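Local coordinates for protein 4-alpha-glucanotransferase (Streptococcus agalactiae, PDB 6M6T) that is an amylomaltase whose family belongs to the TIM-barrel clan and which binds glycans in two pockets, at residues Val190-Tyr193 and Phe194-Gln198; Lys197-Phe200 and Glu201-Glu204. All coordinates share one frame; numbering follows the deposited sequence.

How the interactions relate
Interactions 1 and 2 are overlapping stretches of one helix, 182-208, and share K197 and Q198. Their centres are about 10 Å apart. In each, four backbone hydrogen bonds run between the two segments, each to the residue four back. The side chains differ. Interaction 1 is mostly buried. It is built from aromatic and aliphatic groups, with helices 105-122, 74-78 and 126-134 nearby. Its buried polar ends reach backbone atoms elsewhere in the chain. Interaction 2 is only partly buried. W199 and L202 are buried, L202 against helix 27-38, while K197, E201 and K203 bring charge to its less buried parts and E204 is exposed.

Interaction 1: Val190-Tyr193 and Phe194-Gln198; sequences VTQY and FFYKQ
V190 holds CG1 anti to its backbone N (chi1 169°), while F194 swings its ring back beside its own backbone N (chi1 -74°). These two torsions bring the side chains together one helical turn apart. They lie side by side and run in the same direction. V190 CG1 is 3.6 Å from F194 CE2. V190 O sits over one face of the F194 ring, 3.4 Å from the ring plane and displaced from its centre. The same oxygen accepts the backbone N-H of F194, with V190 O and F194 N 2.9 Å apart. Beyond the helix, both side chains pack on V117 of helix 105-122.

The contact is one stretch of alpha helix, part of 182-208, which leads into strand 212-217 of the parallel barrel sheet. The bonds F195 N to T191 O, Y196 N to Q192 O and K197 N to Y193 O continue the helical pattern.

Y193 lies aslant to F194, with Y193 CD2 4.0 Å from F194 CD1. It runs alongside K197, and Y193 OH comes within 4.1 Å of K197 CE. On another side of the helix, Q192 OE1 is 3.9 Å from Y196 CE1. The amide and ring planes there are 69° apart. Q192 O lies at the edge of the Y196 ring. The polar ends of this pair bond outside the two segments: Q192 OE1 with G67 N, and Y196 OH with V65 O.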
# COMPACT_ATOMS: atom_id res chain seq x y z
N VAL A 190 14.70 12.56 11.50
CA VAL A 190 14.68 13.66 10.55
C VAL A 190 14.19 13.18 9.19
O VAL A 190 13.44 13.88 8.50
CB VAL A 190 16.07 14.33 10.50
CG1 VAL A 190 16.18 15.30 9.33
CG2 VAL A 190 16.37 15.07 11.81
N THR A 191 14.58 11.97 8.79
CA THR A 191 14.04 11.46 7.53
C THR A 191 12.53 11.28 7.63
O THR A 191 11.82 11.54 6.65
CB THR A 191 14.73 10.16 7.11
OG1 THR A 191 14.67 9.19 8.17
CG2 THR A 191 16.18 10.44 6.75
N GLN A 192 12.00 10.88 8.79
CA GLN A 192 10.55 10.82 8.92
C GLN A 192 9.93 12.21 8.82
O GLN A 192 8.85 12.38 8.22
CB GLN A 192 10.15 10.13 10.24
CG GLN A 192 10.26 8.58 10.23
CD GLN A 192 9.63 7.92 9.00
OE1 GLN A 192 8.41 7.96 8.79
NE2 GLN A 192 10.46 7.27 8.19
N TYR A 193 10.61 13.22 9.36
CA TYR A 193 10.13 14.60 9.24
C TYR A 193 10.07 15.03 7.77
O TYR A 193 9.10 15.66 7.34
CB TYR A 193 11.02 15.55 10.04
CG TYR A 193 10.82 17.02 9.72
CD1 TYR A 193 9.77 17.74 10.29
CD2 TYR A 193 11.70 17.70 8.87
CE1 TYR A 193 9.59 19.09 10.00
CE2 TYR A 193 11.52 19.05 8.58
CZ TYR A 193 10.47 19.74 9.15
OH TYR A 193 10.29 21.08 8.87
N PHE A 194 11.10 14.67 7.00
CA PHE A 194 11.12 14.97 5.57
C PHE A 194 9.94 14.32 4.87
O PHE A 194 9.21 14.98 4.12
CB PHE A 194 12.41 14.45 4.95
CG PHE A 194 13.60 15.25 5.28
CD1 PHE A 194 13.48 16.62 5.47
CD2 PHE A 194 14.83 14.65 5.40
CE1 PHE A 194 14.57 17.38 5.78
CE2 PHE A 194 15.92 15.40 5.71
CZ PHE A 194 15.80 16.77 5.90
N PHE A 195 9.80 13.01 5.06
CA PHE A 195 8.67 12.28 4.51
C PHE A 195 7.38 13.04 4.74
O PHE A 195 6.66 13.35 3.79
CB PHE A 195 8.56 10.90 5.14
CG PHE A 195 7.67 9.98 4.38
CD1 PHE A 195 6.30 9.96 4.61
CD2 PHE A 195 8.19 9.14 3.39
CE1 PHE A 195 5.47 9.12 3.89
CE2 PHE A 195 7.38 8.29 2.67
CZ PHE A 195 6.01 8.27 2.92
N TYR A 196 7.05 13.30 6.00
CA TYR A 196 5.73 13.84 6.28
C TYR A 196 5.57 15.25 5.72
O TYR A 196 4.51 15.57 5.16
CB TYR A 196 5.45 13.79 7.78
CG TYR A 196 4.87 12.45 8.16
CD1 TYR A 196 5.64 11.30 8.03
CD2 TYR A 196 3.56 12.34 8.62
CE1 TYR A 196 5.12 10.05 8.36
CE2 TYR A 196 3.03 11.09 8.95
CZ TYR A 196 3.82 9.96 8.82
OH TYR A 196 3.33 8.72 9.13
N LYS A 197 6.60 16.10 5.83
CA LYS A 197 6.55 17.44 5.24
C LYS A 197 6.22 17.38 3.74
O LYS A 197 5.26 18.01 3.26
CB LYS A 197 7.88 18.15 5.50
CG LYS A 197 7.92 19.65 5.24
CD LYS A 197 9.16 20.02 4.41
CE LYS A 197 9.74 21.38 4.80
NZ LYS A 197 8.67 22.41 4.87
N GLN A 198 6.99 16.57 2.99
CA GLN A 198 6.78 16.45 1.54
C GLN A 198 5.43 15.81 1.22
O GLN A 198 4.69 16.29 0.35
CB GLN A 198 7.93 15.66 0.92
CG GLN A 198 9.27 16.26 1.30
CD GLN A 198 10.37 16.06 0.29
OE1 GLN A 198 10.37 15.12 -0.49
NE2 GLN A 198 11.35 16.97 0.31

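Interaction 2: Lys197-Phe200 and Glu201-Glu204; sequences KQWF and ELKE
W199 and K203 meet one turn apart through a ring and an aliphatic chain. W199 sets its indole beside its own carbonyl carbon (chi1 160°). That carries the ring forward along the helix to K203. The two side chains lie aslant, and K203 CB is 4.1 Å from W199 NE1. Further out, K203 CD approaches W199 CZ2 at 4.2 Å. The K203 chain bends at its second and fourth torsions. Its amine ends at the edge of the F200 ring, near the ring plane, with K203 NZ 4.5 Å from F200 CE1. W199 also sends its CZ3 to within 4.4 Å of L202 CD2. Within the first segment, W199 CD1 stands over the centre of one face of F200.

These residues belong to the later part of helix 182-208. L202 packs on A29, Y30 and V33 of helix 27-38, so this turn joins two helices of the barrel. The turn is tied by backbone bonds such as K203 N to W199 O at 2.9 Å.

K197 and E201 run side by side. The lysine chain bends three times, while the glutamate is extended beyond CG (chi2 164°). Their ends form a long salt bridge, K197 NZ to E201 OE1 at 3.8 Å.

W199 NE1 has a weak hydrogen bond to M289 O. K203 NZ has a weak hydrogen bond to K288 O and a long, weak ion pair with D291. At its length, the K197-E201 pair is probably a weak electrostatic attraction on the partly exposed side, in contrast to the backbone bonds and the packing of the buried W199 and L202.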
# COMPACT_ATOMS: atom_id res chain seq x y z
N LYS A 197 6.60 16.10 5.83
CA LYS A 197 6.55 17.44 5.24
C LYS A 197 6.22 17.38 3.74
O LYS A 197 5.26 18.01 3.26
CB LYS A 197 7.88 18.15 5.50
CG LYS A 197 7.92 19.65 5.24
CD LYS A 197 9.16 20.02 4.41
CE LYS A 197 9.74 21.38 4.80
NZ LYS A 197 8.67 22.41 4.87
N GLN A 198 6.99 16.57 2.99
CA GLN A 198 6.78 16.45 1.54
C GLN A 198 5.43 15.81 1.22
O GLN A 198 4.69 16.29 0.35
CB GLN A 198 7.93 15.66 0.92
CG GLN A 198 9.27 16.26 1.30
CD GLN A 198 10.37 16.06 0.29
OE1 GLN A 198 10.37 15.12 -0.49
NE2 GLN A 198 11.35 16.97 0.31
N TRP A 199 5.10 14.72 1.92
CA TRP A 199 3.85 14.02 1.64
C TRP A 199 2.64 14.91 1.88
O TRP A 199 1.69 14.90 1.10
CB TRP A 199 3.72 12.75 2.48
CG TRP A 199 2.28 12.37 2.50
CD1 TRP A 199 1.36 12.64 3.48
CD2 TRP A 199 1.57 11.75 1.44
NE1 TRP A 199 0.12 12.19 3.10
CE2 TRP A 199 0.22 11.64 1.85
CE3 TRP A 199 1.94 11.26 0.19
CZ2 TRP A 199 -0.74 11.07 1.04
CZ3 TRP A 199 0.98 10.68 -0.60
CH2 TRP A 199 -0.35 10.59 -0.18
N PHE A 200 2.63 15.65 2.98
CA PHE A 200 1.46 16.47 3.24
C PHE A 200 1.41 17.67 2.30
O PHE A 200 0.32 18.13 1.95
CB PHE A 200 1.41 16.87 4.71
CG PHE A 200 0.75 15.80 5.58
CD1 PHE A 200 -0.55 15.36 5.30
CD2 PHE A 200 1.43 15.21 6.64
CE1 PHE A 200 -1.16 14.38 6.05
CE2 PHE A 200 0.83 14.24 7.41
CZ PHE A 200 -0.47 13.82 7.12
N GLU A 201 2.57 18.15 1.83
CA GLU A 201 2.55 19.11 0.73
C GLU A 201 1.83 18.54 -0.49
O GLU A 201 0.96 19.20 -1.09
CB GLU A 201 3.97 19.51 0.36
CG GLU A 201 4.48 20.76 1.08
CD GLU A 201 5.99 20.89 0.98
OE1 GLU A 201 6.58 21.59 1.85
OE2 GLU A 201 6.57 20.28 0.05
N LEU A 202 2.18 17.31 -0.88
CA LEU A 202 1.53 16.69 -2.03
C LEU A 202 0.03 16.48 -1.79
O LEU A 202 -0.80 16.76 -2.66
CB LEU A 202 2.21 15.36 -2.37
CG LEU A 202 1.55 14.74 -3.60
CD1 LEU A 202 1.78 15.63 -4.80
CD2 LEU A 202 2.06 13.33 -3.88
N LYS A 203 -0.33 15.97 -0.61
CA LYS A 203 -1.75 15.77 -0.32
C LYS A 203 -2.51 17.09 -0.32
O LYS A 203 -3.67 17.13 -0.72
CB LYS A 203 -1.91 15.03 1.02
CG LYS A 203 -3.33 15.05 1.60
CD LYS A 203 -3.70 13.75 2.28
CE LYS A 203 -5.13 13.81 2.82
NZ LYS A 203 -5.20 14.52 4.12
N GLU A 204 -1.86 18.19 0.08
CA GLU A 204 -2.55 19.48 0.07
C GLU A 204 -2.74 19.99 -1.37
O GLU A 204 -3.82 20.47 -1.72
CB GLU A 204 -1.77 20.49 0.92
CG GLU A 204 -2.58 21.72 1.36
CD GLU A 204 -2.46 22.90 0.41
OE1 GLU A 204 -1.93 22.71 -0.72
OE2 GLU A 204 -2.89 24.03 0.77